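Local coordinates for protein alanine glyoxylate transaminase (PDB 2ZC0) that probably catalyses the pyridoxal-phosphate-dependent transfer of an amino group from alanine to glyoxylate, at residues Tyr295-Tyr299 with His300-Ala304; Asp43-Pro46 with Glu47-Pro50; Asp2-Lys5 with Tyr6-Gly9; Ile264-Lys267 with Val268-Lys272. One frame throughout, in Å; residues are numbered along the deposited sequence.

Interaction 1: residues Tyr295-Tyr299 with His300-Ala304; sequences YFEKY and HLEGA
F296 and H300, about one turn apart at the start of helix 295-322, hold their rings side by side and pointing the same way. The planes are only 10° apart, yet the rings are slid so that they barely overlap, with F296 CE1 3.5 Å from H300 ND1. Each CG lies anti to its own main-chain nitrogen (chi1 179° and -176°), which turns both rings the same way, to the buried side against Y290 of helix 281-292. L301 crosses F296 obliquely, its CG 4.2 Å from the ring centroid in an off-centre CH-pi contact. The backbone here is widened into pi-type turns: L301 N bonds to F296 O at 2.8 Å, almost straight, and E302 N to E297 O and A304 N to Y299 O repeat the five-residue spacing. F296 also meets F87 and Y91 edge-to-face. A serine at F296 would probably leave the H300 ring without its near-parallel neighbour and open a gap beside L301 CG. On the exposed flank E297 OE2 and E302 OE1 come within 3.8 Å, a like-charged pair that would probably raise the affinity of one carboxylate for a proton, so cohesion here rests on apolar contacts and main-chain bonds.

Interaction 2: residues Asp43-Pro46 with Glu47-Pro50; sequences DPDP and ELIP
D45 and E47 meet in an Asx turn nested inside a type I beta turn of D45-P46-E47-L48, in the loop of this class I aminotransferase that leads into helix 51-64. The D45 side chain swings to CG anti to the main-chain nitrogen (chi1 -171°), and this brings OD1 back over the turn to accept from E47 N at 2.7 Å. That donor reaches OD1 on its anti side, 30° out of the carboxylate plane. The main-chain bond from L48 N to D45 O, at 3.0 Å, closes the beta turn. The other oxygen, OD2, forms a salt bridge with K311 of helix 295-322, so the carboxylate is gripped from two directions and its rotation is probably fixed.

L48 lies across D45, its CG 3.6 Å from D45 CB, so that aliphatic carbon covers one flank of the acid. E47 folds back instead of extending: its chain bends at chi2 (-42°), which brings OE2 to a salt bridge with R51, whose NH2 also donates a hydrogen bond to P46 O. The carboxylates of D45 and E47, alike in charge, do not touch, D45 OD1 standing 5.2 Å from E47 OE2. P46 and E47 pack on P66 of the second subunit, and I49 on V69 there. I49 stretches back along the loop and reaches P44, its terminal CD1 resting 3.6 Å from P44 CG.

Interaction 3: residues Asp2-Lys5 with Tyr6-Gly9; sequences DYTK and YLAG
Y6 lays one edge of its ring against the backbone of D2 and Y3, and of the residues here it has the most surface buried by the contact. Its CE1 comes within 3.2 Å of D2 O and its CD1 within 3.4 Å of Y3 O, both oxygens near the ring plane, so the polarised ring hydrogens face carbonyl oxygens. With CG opposite the carbonyl carbon and beside the main-chain nitrogen (chi1 -49°), the ring is turned back alongside the preceding turn, edge first. That turn belongs to a short 3-10 segment: Y6 N bonds to Y3 O at 3.0 Å and L7 N to T4 O at 3.1 Å.

L7 packs by its aliphatic carbons on the same turn, CB 3.3 Å from T4 O and CD1 3.8 Å from T4 OG1. K5 touches through CB, 3.4 Å from Y6 N, while its chain bends at chi3 and chi4 toward a salt bridge with D208 of the third subunit. Replacing Y6 by an alanine would probably strip the carbonyls of D2 and Y3 of their ring edge and leave D208 of the second subunit without its hydroxyl mate.

This N-terminal turn sits between two neighbouring subunits: Y6 packs on L210 in strand 210-214 and L7 on V117 in helix 106-118 of the second, while T4 lies on K169 in helix 158-170 of the third.

Interaction 4: residues Ile264-Lys267 with Val268-Lys272; sequences ILKK and VLMQK
K266 and M270 run side by side, pointing the same way, and their terminal methylene and methyl carbons form the tight spot of this helical turn: K266 CE and M270 CE are 3.4 Å apart, closer than carbon atoms usually pack. M270 reaches that point with an extended chain, its CG beside the main-chain nitrogen (chi1 -80°). K267 crosses M270 at its sulfur, bending at chi2 (-57°) so that its CD lies 4.0 Å from M270 SD. The thioether is thus bordered by the aliphatic parts of two lysines. The amine of K267 is spent further on, donating to the main-chain oxygens of A11 and I14 of the second subunit.

The backbone is also closely met. V268 CG2 comes to 3.2 Å from I264 O, which accepts from V268 N at 2.9 Å; Q271 CG, in the crowded position between N and carbonyl carbon (chi1 65°), lies 3.2 Å from K267 O. Regular four-residue bonds, from L269 N to L265 O and M270 N to K266 O, continue the pattern.

By contrast, the apolar side chains are looser against one another, although the tight K266-M270 pair is itself partly exposed. I264 and V268 are buried, yet their CG2 atoms are only just in contact; L265 and L269, partly exposed, are looser still, with L265 CD1 and L269 CD2 4.5 Å apart. L265 and L269 also touch V102 of strand 101-104, whereas V268 packs on L114 and Q271 donates to L113 O, both in helix 106-118.

Along the chain the order is interaction 3, then 2, 4 and 1. Interactions 1 and 2 are neighbours, their centres about 12 Å apart: the loop before helix 51-64 packs on the start of helix 295-322, with A304 CB 3.6 Å from L48 O and Y299 CD2 3.7 Å from P50 CB. The centres of interactions 1 and 3 are about 50 Å apart on opposite sides of the chain's centre, and those of 3 and 4 are about 30 Å apart. Yet 3 and 4 meet between subunits, since I264 packs on Y3 of the second subunit. Interactions 2, 3 and 4 all touch that subunit, so local turns and helices contribute directly to the assembly.

Interaction 1: residues Tyr295-Tyr299 with His300-Ala304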
ATOM      1  N   TYR A 295      18.228  35.878 -22.652  1.00 57.36           N
ATOM      2  CA  TYR A 295      19.479  35.124 -22.724  1.00 57.27           C
ATOM      3  C   TYR A 295      19.309  33.731 -23.315  1.00 56.75           C
ATOM      4  O   TYR A 295      20.294  33.056 -23.613  1.00 56.29           O
ATOM      5  CB  TYR A 295      20.128  35.032 -21.335  1.00 57.48           C
ATOM      6  CG  TYR A 295      20.669  36.359 -20.857  1.00 57.89           C
ATOM      7  CD1 TYR A 295      21.093  36.539 -19.543  1.00 57.25           C
ATOM      8  CD2 TYR A 295      20.735  37.448 -21.723  1.00 58.44           C
ATOM      9  CE1 TYR A 295      21.563  37.778 -19.106  1.00 58.52           C
ATOM     10  CE2 TYR A 295      21.201  38.679 -21.299  1.00 58.88           C
ATOM     11  CZ  TYR A 295      21.611  38.842 -19.995  1.00 58.37           C
ATOM     12  OH  TYR A 295      22.045  40.080 -19.595  1.00 60.15           O
ATOM     13  N   PHE A 296      18.065  33.290 -23.472  1.00 56.54           N
ATOM     14  CA  PHE A 296      17.823  31.979 -24.062  1.00 56.10           C
ATOM     15  C   PHE A 296      18.216  32.094 -25.527  1.00 57.85           C
ATOM     16  O   PHE A 296      18.798  31.175 -26.108  1.00 57.11           O
ATOM     17  CB  PHE A 296      16.346  31.590 -23.960  1.00 53.92           C
ATOM     18  CG  PHE A 296      16.033  30.248 -24.571  1.00 52.15           C
ATOM     19  CD1 PHE A 296      16.607  29.085 -24.056  1.00 51.01           C
ATOM     20  CD2 PHE A 296      15.191  30.146 -25.676  1.00 52.19           C
ATOM     21  CE1 PHE A 296      16.350  27.843 -24.632  1.00 48.90           C
ATOM     22  CE2 PHE A 296      14.927  28.907 -26.261  1.00 50.08           C
ATOM     23  CZ  PHE A 296      15.509  27.753 -25.736  1.00 50.07           C
ATOM     24  N   GLU A 297      17.891  33.243 -26.114  1.00 58.86           N
ATOM     25  CA  GLU A 297      18.206  33.509 -27.509  1.00 59.73           C
ATOM     26  C   GLU A 297      19.693  33.804 -27.638  1.00 59.86           C
ATOM     27  O   GLU A 297      20.409  33.173 -28.416  1.00 59.62           O
ATOM     28  CB  GLU A 297      17.421  34.723 -28.006  1.00 61.30           C
ATOM     29  CG  GLU A 297      16.503  34.457 -29.182  1.00 64.79           C
ATOM     30  CD  GLU A 297      16.742  35.422 -30.336  1.00 68.92           C
ATOM     31  OE1 GLU A 297      15.802  35.646 -31.136  1.00 70.49           O
ATOM     32  OE2 GLU A 297      17.873  35.948 -30.454  1.00 70.99           O
ATOM     33  N   LYS A 298      20.144  34.768 -26.844  1.00 59.94           N
ATOM     34  CA  LYS A 298      21.529  35.214 -26.864  1.00 59.38           C
ATOM     35  C   LYS A 298      22.608  34.216 -26.459  1.00 58.02           C
ATOM     36  O   LYS A 298      23.703  34.252 -27.011  1.00 59.25           O
ATOM     37  CB  LYS A 298      21.672  36.481 -26.012  1.00 59.47           C
ATOM     38  CG  LYS A 298      23.093  37.031 -25.965  1.00 61.20           C
ATOM     39  CD  LYS A 298      23.149  38.412 -25.329  1.00 62.26           C
ATOM     40  CE  LYS A 298      24.550  39.002 -25.409  1.00 62.44           C
ATOM     41  NZ  LYS A 298      24.578  40.449 -25.037  1.00 65.06           N
ATOM     42  N   TYR A 299      22.327  33.329 -25.511  1.00 57.23           N
ATOM     43  CA  TYR A 299      23.361  32.390 -25.075  1.00 55.93           C
ATOM     44  C   TYR A 299      23.146  30.921 -25.380  1.00 55.15           C
ATOM     45  O   TYR A 299      24.114  30.176 -25.538  1.00 55.58           O
ATOM     46  CB  TYR A 299      23.619  32.548 -23.578  1.00 55.08           C
ATOM     47  CG  TYR A 299      24.206  33.884 -23.210  1.00 56.53           C
ATOM     48  CD1 TYR A 299      23.399  34.919 -22.745  1.00 57.20           C
ATOM     49  CD2 TYR A 299      25.575  34.119 -23.344  1.00 56.57           C
ATOM     50  CE1 TYR A 299      23.940  36.159 -22.420  1.00 59.40           C
ATOM     51  CE2 TYR A 299      26.127  35.346 -23.028  1.00 57.83           C
ATOM     52  CZ  TYR A 299      25.308  36.365 -22.565  1.00 60.50           C
ATOM     53  OH  TYR A 299      25.859  37.589 -22.247  1.00 62.46           O
ATOM     54  N   HIS A 300      21.892  30.492 -25.452  1.00 54.86           N
ATOM     55  CA  HIS A 300      21.609  29.095 -25.734  1.00 54.38           C
ATOM     56  C   HIS A 300      21.322  28.847 -27.206  1.00 56.40           C
ATOM     57  O   HIS A 300      21.998  28.042 -27.844  1.00 56.90           O
ATOM     58  CB  HIS A 300      20.431  28.607 -24.884  1.00 53.72           C
ATOM     59  CG  HIS A 300      20.137  27.147 -25.043  1.00 52.00           C
ATOM     60  ND1 HIS A 300      19.320  26.655 -26.038  1.00 50.97           N
ATOM     61  CD2 HIS A 300      20.593  26.068 -24.363  1.00 50.13           C
ATOM     62  CE1 HIS A 300      19.288  25.336 -25.966  1.00 50.19           C
ATOM     63  NE2 HIS A 300      20.054  24.955 -24.958  1.00 49.93           N
ATOM     64  N   LEU A 301      20.325  29.534 -27.752  1.00 58.15           N
ATOM     65  CA  LEU A 301      19.975  29.350 -29.158  1.00 61.28           C
ATOM     66  C   LEU A 301      21.119  29.634 -30.124  1.00 62.27           C
ATOM     67  O   LEU A 301      21.351  28.863 -31.058  1.00 62.37           O
ATOM     68  CB  LEU A 301      18.773  30.224 -29.532  1.00 60.53           C
ATOM     69  CG  LEU A 301      17.417  29.800 -28.974  1.00 60.30           C
ATOM     70  CD1 LEU A 301      16.348  30.755 -29.471  1.00 59.29           C
ATOM     71  CD2 LEU A 301      17.104  28.371 -29.407  1.00 60.01           C
ATOM     72  N   GLU A 302      21.832  30.737 -29.909  1.00 63.53           N
ATOM     73  CA  GLU A 302      22.935  31.099 -30.794  1.00 65.14           C
ATOM     74  C   GLU A 302      24.298  30.836 -30.166  1.00 65.30           C
ATOM     75  O   GLU A 302      25.326  31.307 -30.660  1.00 65.71           O
ATOM     76  CB  GLU A 302      22.827  32.573 -31.202  1.00 66.18           C
ATOM     77  CG  GLU A 302      22.943  33.557 -30.052  1.00 68.29           C
ATOM     78  CD  GLU A 302      22.695  34.993 -30.490  1.00 70.30           C
ATOM     79  OE1 GLU A 302      21.610  35.264 -31.061  1.00 70.73           O
ATOM     80  OE2 GLU A 302      23.580  35.849 -30.259  1.00 70.62           O
ATOM     81  N   GLY A 303      24.301  30.077 -29.076  1.00 65.21           N
ATOM     82  CA  GLY A 303      25.545  29.756 -28.401  1.00 63.43           C
ATOM     83  C   GLY A 303      25.645  28.275 -28.088  1.00 62.65           C
ATOM     84  O   GLY A 303      26.132  27.489 -28.902  1.00 61.66           O
ATOM     85  N   ALA A 304      25.161  27.896 -26.909  1.00 61.55           N
ATOM     86  CA  ALA A 304      25.198  26.507 -26.466  1.00 60.08           C
ATOM     87  C   ALA A 304      24.670  25.526 -27.510  1.00 58.71           C
ATOM     88  O   ALA A 304      25.347  24.559 -27.859  1.00 57.72           O
ATOM     89  CB  ALA A 304      24.415  26.360 -25.166  1.00 59.74           C
TER

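Interaction 2: residues Asp43-Pro46 with Glu47-Pro50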
ATOM      1  N   ASP A  43      25.288  15.733 -17.944  1.00 45.47           N
ATOM      2  CA  ASP A  43      25.421  17.144 -17.641  1.00 46.29           C
ATOM      3  C   ASP A  43      25.633  18.008 -18.877  1.00 47.28           C
ATOM      4  O   ASP A  43      26.108  17.538 -19.903  1.00 48.84           O
ATOM      5  CB  ASP A  43      26.593  17.360 -16.682  1.00 44.11           C
ATOM      6  CG  ASP A  43      26.306  16.835 -15.298  1.00 44.49           C
ATOM      7  OD1 ASP A  43      25.470  17.447 -14.604  1.00 42.99           O
ATOM      8  OD2 ASP A  43      26.903  15.812 -14.904  1.00 42.35           O
ATOM      9  N   PRO A  44      25.235  19.283 -18.806  1.00 47.87           N
ATOM     10  CA  PRO A  44      25.436  20.167 -19.954  1.00 48.84           C
ATOM     11  C   PRO A  44      26.899  20.587 -19.833  1.00 49.19           C
ATOM     12  O   PRO A  44      27.516  20.314 -18.801  1.00 47.47           O
ATOM     13  CB  PRO A  44      24.493  21.321 -19.658  1.00 49.19           C
ATOM     14  CG  PRO A  44      24.550  21.403 -18.154  1.00 48.98           C
ATOM     15  CD  PRO A  44      24.406  19.940 -17.780  1.00 47.66           C
ATOM     16  N   ASP A  45      27.461  21.230 -20.857  1.00 48.49           N
ATOM     17  CA  ASP A  45      28.853  21.688 -20.776  1.00 48.17           C
ATOM     18  C   ASP A  45      28.844  22.957 -19.928  1.00 47.52           C
ATOM     19  O   ASP A  45      28.183  23.931 -20.280  1.00 47.86           O
ATOM     20  CB  ASP A  45      29.407  22.029 -22.165  1.00 49.11           C
ATOM     21  CG  ASP A  45      30.912  22.309 -22.154  1.00 49.69           C
ATOM     22  OD1 ASP A  45      31.434  22.900 -21.177  1.00 49.48           O
ATOM     23  OD2 ASP A  45      31.584  21.950 -23.144  1.00 51.42           O
ATOM     24  N   PRO A  46      29.579  22.964 -18.807  1.00 47.44           N
ATOM     25  CA  PRO A  46      29.630  24.138 -17.929  1.00 49.08           C
ATOM     26  C   PRO A  46      30.269  25.359 -18.582  1.00 50.61           C
ATOM     27  O   PRO A  46      30.094  26.488 -18.114  1.00 52.41           O
ATOM     28  CB  PRO A  46      30.415  23.631 -16.718  1.00 47.86           C
ATOM     29  CG  PRO A  46      31.341  22.624 -17.326  1.00 48.05           C
ATOM     30  CD  PRO A  46      30.452  21.888 -18.301  1.00 47.63           C
ATOM     31  N   GLU A  47      31.007  25.129 -19.665  1.00 51.55           N
ATOM     32  CA  GLU A  47      31.662  26.214 -20.391  1.00 51.70           C
ATOM     33  C   GLU A  47      30.739  26.778 -21.471  1.00 52.21           C
ATOM     34  O   GLU A  47      30.953  27.886 -21.959  1.00 51.92           O
ATOM     35  CB  GLU A  47      32.977  25.728 -21.024  1.00 53.11           C
ATOM     36  CG  GLU A  47      34.015  25.216 -20.023  1.00 53.98           C
ATOM     37  CD  GLU A  47      34.119  26.093 -18.787  1.00 55.80           C
ATOM     38  OE1 GLU A  47      34.190  27.334 -18.930  1.00 55.16           O
ATOM     39  OE2 GLU A  47      34.132  25.536 -17.669  1.00 58.06           O
ATOM     40  N   LEU A  48      29.713  26.017 -21.851  1.00 51.78           N
ATOM     41  CA  LEU A  48      28.767  26.497 -22.857  1.00 51.42           C
ATOM     42  C   LEU A  48      27.629  27.249 -22.172  1.00 51.90           C
ATOM     43  O   LEU A  48      26.751  27.818 -22.825  1.00 52.72           O
ATOM     44  CB  LEU A  48      28.217  25.340 -23.704  1.00 49.82           C
ATOM     45  CG  LEU A  48      29.229  24.622 -24.610  1.00 49.04           C
ATOM     46  CD1 LEU A  48      28.522  23.594 -25.481  1.00 46.00           C
ATOM     47  CD2 LEU A  48      29.937  25.654 -25.493  1.00 47.70           C
ATOM     48  N   ILE A  49      27.656  27.248 -20.846  1.00 52.32           N
ATOM     49  CA  ILE A  49      26.658  27.950 -20.057  1.00 50.99           C
ATOM     50  C   ILE A  49      27.298  29.266 -19.627  1.00 51.99           C
ATOM     51  O   ILE A  49      28.456  29.299 -19.214  1.00 52.96           O
ATOM     52  CB  ILE A  49      26.252  27.117 -18.824  1.00 51.20           C
ATOM     53  CG1 ILE A  49      25.428  25.909 -19.290  1.00 51.69           C
ATOM     54  CG2 ILE A  49      25.483  27.985 -17.820  1.00 49.83           C
ATOM     55  CD1 ILE A  49      25.030  24.949 -18.189  1.00 50.79           C
ATOM     56  N   PRO A  50      26.553  30.375 -19.738  1.00 51.43           N
ATOM     57  CA  PRO A  50      27.070  31.692 -19.359  1.00 49.81           C
ATOM     58  C   PRO A  50      27.223  31.830 -17.853  1.00 49.76           C
ATOM     59  O   PRO A  50      26.534  32.639 -17.224  1.00 48.87           O
ATOM     60  CB  PRO A  50      26.024  32.642 -19.938  1.00 51.43           C
ATOM     61  CG  PRO A  50      24.751  31.857 -19.797  1.00 50.15           C
ATOM     62  CD  PRO A  50      25.163  30.466 -20.226  1.00 50.94           C
TER

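Interaction 3: residues Asp2-Lys5 with Tyr6-Gly9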
ATOM      1  N   ASP A   2      20.742  -3.780  13.998  1.00 51.49           N
ATOM      2  CA  ASP A   2      20.176  -4.130  12.692  1.00 48.82           C
ATOM      3  C   ASP A   2      19.028  -3.173  12.357  1.00 47.02           C
ATOM      4  O   ASP A   2      17.897  -3.387  12.782  1.00 47.44           O
ATOM      5  CB  ASP A   2      19.663  -5.575  12.732  1.00 47.17           C
ATOM      6  CG  ASP A   2      19.109  -6.050  11.392  1.00 48.75           C
ATOM      7  OD1 ASP A   2      18.486  -7.135  11.368  1.00 48.06           O
ATOM      8  OD2 ASP A   2      19.297  -5.359  10.368  1.00 46.66           O
ATOM      9  N   TYR A   3      19.309  -2.121  11.594  1.00 45.61           N
ATOM     10  CA  TYR A   3      18.259  -1.158  11.258  1.00 44.51           C
ATOM     11  C   TYR A   3      17.294  -1.691  10.229  1.00 43.80           C
ATOM     12  O   TYR A   3      16.252  -1.093   9.977  1.00 41.43           O
ATOM     13  CB  TYR A   3      18.862   0.143  10.747  1.00 43.82           C
ATOM     14  CG  TYR A   3      19.664   0.867  11.792  1.00 42.56           C
ATOM     15  CD1 TYR A   3      21.047   0.699  11.879  1.00 40.08           C
ATOM     16  CD2 TYR A   3      19.035   1.698  12.720  1.00 40.89           C
ATOM     17  CE1 TYR A   3      21.785   1.343  12.870  1.00 40.58           C
ATOM     18  CE2 TYR A   3      19.765   2.341  13.713  1.00 41.92           C
ATOM     19  CZ  TYR A   3      21.135   2.162  13.782  1.00 39.33           C
ATOM     20  OH  TYR A   3      21.845   2.803  14.760  1.00 40.04           O
ATOM     21  N   THR A   4      17.647  -2.824   9.638  1.00 43.52           N
ATOM     22  CA  THR A   4      16.810  -3.428   8.619  1.00 43.22           C
ATOM     23  C   THR A   4      15.395  -3.721   9.143  1.00 41.74           C
ATOM     24  O   THR A   4      14.413  -3.538   8.423  1.00 41.20           O
ATOM     25  CB  THR A   4      17.488  -4.708   8.071  1.00 43.62           C
ATOM     26  OG1 THR A   4      17.165  -4.856   6.693  1.00 47.68           O
ATOM     27  CG2 THR A   4      17.039  -5.932   8.825  1.00 43.06           C
ATOM     28  N   LYS A   5      15.294  -4.128  10.405  1.00 41.81           N
ATOM     29  CA  LYS A   5      14.009  -4.459  11.029  1.00 41.65           C
ATOM     30  C   LYS A   5      13.058  -3.273  11.178  1.00 40.97           C
ATOM     31  O   LYS A   5      11.849  -3.454  11.363  1.00 40.38           O
ATOM     32  CB  LYS A   5      14.238  -5.088  12.410  1.00 44.32           C
ATOM     33  CG  LYS A   5      15.383  -6.100  12.456  1.00 50.36           C
ATOM     34  CD  LYS A   5      15.460  -6.826  13.806  1.00 52.35           C
ATOM     35  CE  LYS A   5      14.452  -7.987  13.916  1.00 57.17           C
ATOM     36  NZ  LYS A   5      12.997  -7.615  13.805  1.00 56.63           N
ATOM     37  N   TYR A   6      13.591  -2.058  11.102  1.00 38.94           N
ATOM     38  CA  TYR A   6      12.751  -0.875  11.235  1.00 38.27           C
ATOM     39  C   TYR A   6      12.289  -0.338   9.885  1.00 38.02           C
ATOM     40  O   TYR A   6      11.420   0.537   9.822  1.00 37.31           O
ATOM     41  CB  TYR A   6      13.499   0.217  12.015  1.00 41.22           C
ATOM     42  CG  TYR A   6      14.120  -0.302  13.298  1.00 44.23           C
ATOM     43  CD1 TYR A   6      15.360  -0.945  13.279  1.00 45.88           C
ATOM     44  CD2 TYR A   6      13.446  -0.201  14.523  1.00 44.68           C
ATOM     45  CE1 TYR A   6      15.918  -1.479  14.439  1.00 46.87           C
ATOM     46  CE2 TYR A   6      14.000  -0.735  15.695  1.00 44.95           C
ATOM     47  CZ  TYR A   6      15.237  -1.372  15.638  1.00 46.05           C
ATOM     48  OH  TYR A   6      15.813  -1.907  16.765  1.00 48.58           O
ATOM     49  N   LEU A   7      12.854  -0.868   8.802  1.00 34.53           N
ATOM     50  CA  LEU A   7      12.487  -0.412   7.460  1.00 32.76           C
ATOM     51  C   LEU A   7      11.022  -0.649   7.132  1.00 28.94           C
ATOM     52  O   LEU A   7      10.378  -1.522   7.705  1.00 28.11           O
ATOM     53  CB  LEU A   7      13.347  -1.118   6.394  1.00 31.62           C
ATOM     54  CG  LEU A   7      14.833  -0.775   6.317  1.00 32.21           C
ATOM     55  CD1 LEU A   7      15.501  -1.731   5.360  1.00 30.95           C
ATOM     56  CD2 LEU A   7      15.037   0.657   5.863  1.00 29.71           C
ATOM     57  N   ALA A   8      10.478   0.148   6.223  1.00 27.46           N
ATOM     58  CA  ALA A   8       9.098  -0.074   5.823  1.00 26.84           C
ATOM     59  C   ALA A   8       9.222  -1.173   4.766  1.00 27.73           C
ATOM     60  O   ALA A   8      10.258  -1.293   4.111  1.00 26.91           O
ATOM     61  CB  ALA A   8       8.514   1.190   5.216  1.00 24.39           C
ATOM     62  N   GLY A   9       8.185  -1.990   4.614  1.00 28.59           N
ATOM     63  CA  GLY A   9       8.238  -3.036   3.608  1.00 25.15           C
ATOM     64  C   GLY A   9       8.541  -2.419   2.249  1.00 25.43           C
ATOM     65  O   GLY A   9       9.381  -2.914   1.518  1.00 26.00           O
TER

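Interaction 4: residues Ile264-Lys267 with Val268-Lys272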
ATOM      1  N   ILE A 264      -5.832  16.490 -10.947  1.00 35.20           N
ATOM      2  CA  ILE A 264      -4.437  16.062 -10.859  1.00 32.04           C
ATOM      3  C   ILE A 264      -3.598  17.258 -10.423  1.00 31.55           C
ATOM      4  O   ILE A 264      -2.819  17.161  -9.470  1.00 29.88           O
ATOM      5  CB  ILE A 264      -3.926  15.500 -12.211  1.00 33.06           C
ATOM      6  CG1 ILE A 264      -4.551  14.129 -12.460  1.00 32.60           C
ATOM      7  CG2 ILE A 264      -2.407  15.381 -12.204  1.00 31.46           C
ATOM      8  CD1 ILE A 264      -4.275  13.580 -13.832  1.00 35.42           C
ATOM      9  N   LEU A 265      -3.770  18.394 -11.097  1.00 29.63           N
ATOM     10  CA  LEU A 265      -3.023  19.600 -10.730  1.00 31.11           C
ATOM     11  C   LEU A 265      -3.275  19.988  -9.260  1.00 32.37           C
ATOM     12  O   LEU A 265      -2.343  20.353  -8.532  1.00 30.14           O
ATOM     13  CB  LEU A 265      -3.428  20.765 -11.638  1.00 31.16           C
ATOM     14  CG  LEU A 265      -2.950  22.164 -11.230  1.00 31.24           C
ATOM     15  CD1 LEU A 265      -1.443  22.273 -11.413  1.00 31.62           C
ATOM     16  CD2 LEU A 265      -3.677  23.207 -12.099  1.00 33.73           C
ATOM     17  N   LYS A 266      -4.539  19.898  -8.844  1.00 31.40           N
ATOM     18  CA  LYS A 266      -4.948  20.238  -7.479  1.00 34.06           C
ATOM     19  C   LYS A 266      -4.224  19.376  -6.439  1.00 33.17           C
ATOM     20  O   LYS A 266      -3.708  19.892  -5.444  1.00 31.55           O
ATOM     21  CB  LYS A 266      -6.466  20.053  -7.325  1.00 36.95           C
ATOM     22  CG  LYS A 266      -7.051  20.402  -5.952  1.00 38.57           C
ATOM     23  CD  LYS A 266      -8.467  19.821  -5.808  1.00 42.33           C
ATOM     24  CE  LYS A 266      -9.228  20.407  -4.605  1.00 46.98           C
ATOM     25  NZ  LYS A 266      -9.692  21.813  -4.821  1.00 48.14           N
ATOM     26  N   LYS A 267      -4.182  18.069  -6.679  1.00 30.31           N
ATOM     27  CA  LYS A 267      -3.525  17.154  -5.762  1.00 30.10           C
ATOM     28  C   LYS A 267      -2.008  17.236  -5.815  1.00 30.27           C
ATOM     29  O   LYS A 267      -1.336  17.040  -4.811  1.00 28.71           O
ATOM     30  CB  LYS A 267      -3.973  15.714  -6.021  1.00 29.85           C
ATOM     31  CG  LYS A 267      -5.347  15.415  -5.458  1.00 32.84           C
ATOM     32  CD  LYS A 267      -5.360  15.707  -3.945  1.00 34.10           C
ATOM     33  CE  LYS A 267      -6.717  15.443  -3.339  1.00 36.62           C
ATOM     34  NZ  LYS A 267      -6.584  14.609  -2.102  1.00 32.66           N
ATOM     35  N   VAL A 268      -1.453  17.509  -6.985  1.00 31.61           N
ATOM     36  CA  VAL A 268      -0.011  17.621  -7.062  1.00 32.86           C
ATOM     37  C   VAL A 268       0.433  18.822  -6.246  1.00 34.47           C
ATOM     38  O   VAL A 268       1.506  18.822  -5.656  1.00 34.28           O
ATOM     39  CB  VAL A 268       0.465  17.818  -8.488  1.00 35.16           C
ATOM     40  CG1 VAL A 268       1.926  18.255  -8.479  1.00 35.48           C
ATOM     41  CG2 VAL A 268       0.308  16.517  -9.266  1.00 33.09           C
ATOM     42  N   LEU A 269      -0.410  19.846  -6.228  1.00 36.31           N
ATOM     43  CA  LEU A 269      -0.129  21.070  -5.503  1.00 36.78           C
ATOM     44  C   LEU A 269      -0.333  20.890  -3.981  1.00 36.26           C
ATOM     45  O   LEU A 269       0.484  21.350  -3.198  1.00 36.89           O
ATOM     46  CB  LEU A 269      -1.037  22.179  -6.042  1.00 38.93           C
ATOM     47  CG  LEU A 269      -0.429  23.508  -6.513  1.00 42.38           C
ATOM     48  CD1 LEU A 269       0.871  23.284  -7.271  1.00 42.71           C
ATOM     49  CD2 LEU A 269      -1.461  24.220  -7.404  1.00 42.45           C
ATOM     50  N   MET A 270      -1.423  20.231  -3.581  1.00 34.82           N
ATOM     51  CA  MET A 270      -1.726  19.994  -2.165  1.00 31.60           C
ATOM     52  C   MET A 270      -0.637  19.224  -1.446  1.00 31.49           C
ATOM     53  O   MET A 270      -0.366  19.477  -0.283  1.00 26.93           O
ATOM     54  CB  MET A 270      -3.016  19.197  -1.997  1.00 33.28           C
ATOM     55  CG  MET A 270      -4.323  19.953  -2.108  1.00 36.93           C
ATOM     56  SD  MET A 270      -5.718  18.870  -1.574  1.00 39.38           S
ATOM     57  CE  MET A 270      -7.122  19.940  -1.928  1.00 39.78           C
ATOM     58  N   GLN A 271      -0.028  18.260  -2.133  1.00 30.56           N
ATOM     59  CA  GLN A 271       1.017  17.453  -1.504  1.00 29.74           C
ATOM     60  C   GLN A 271       2.413  18.070  -1.524  1.00 31.12           C
ATOM     61  O   GLN A 271       3.245  17.721  -0.691  1.00 30.73           O
ATOM     62  CB  GLN A 271       1.093  16.069  -2.156  1.00 28.94           C
ATOM     63  CG  GLN A 271       1.528  16.107  -3.612  1.00 28.46           C
ATOM     64  CD  GLN A 271       2.017  14.762  -4.160  1.00 31.29           C
ATOM     65  OE1 GLN A 271       1.844  13.710  -3.540  1.00 28.98           O
ATOM     66  NE2 GLN A 271       2.621  14.802  -5.339  1.00 25.95           N
ATOM     67  N   LYS A 272       2.658  18.997  -2.449  1.00 30.29           N
ATOM     68  CA  LYS A 272       3.984  19.589  -2.612  1.00 30.55           C
ATOM     69  C   LYS A 272       4.693  20.328  -1.471  1.00 29.95           C
ATOM     70  O   LYS A 272       5.885  20.103  -1.262  1.00 28.91           O
ATOM     71  CB  LYS A 272       3.997  20.478  -3.857  1.00 31.01           C
ATOM     72  CG  LYS A 272       5.388  20.790  -4.381  1.00 31.06           C
ATOM     73  CD  LYS A 272       5.307  21.478  -5.745  1.00 34.80           C
ATOM     74  CE  LYS A 272       6.690  21.790  -6.285  1.00 30.25           C
ATOM     75  NZ  LYS A 272       7.375  22.775  -5.423  1.00 32.03           N
TER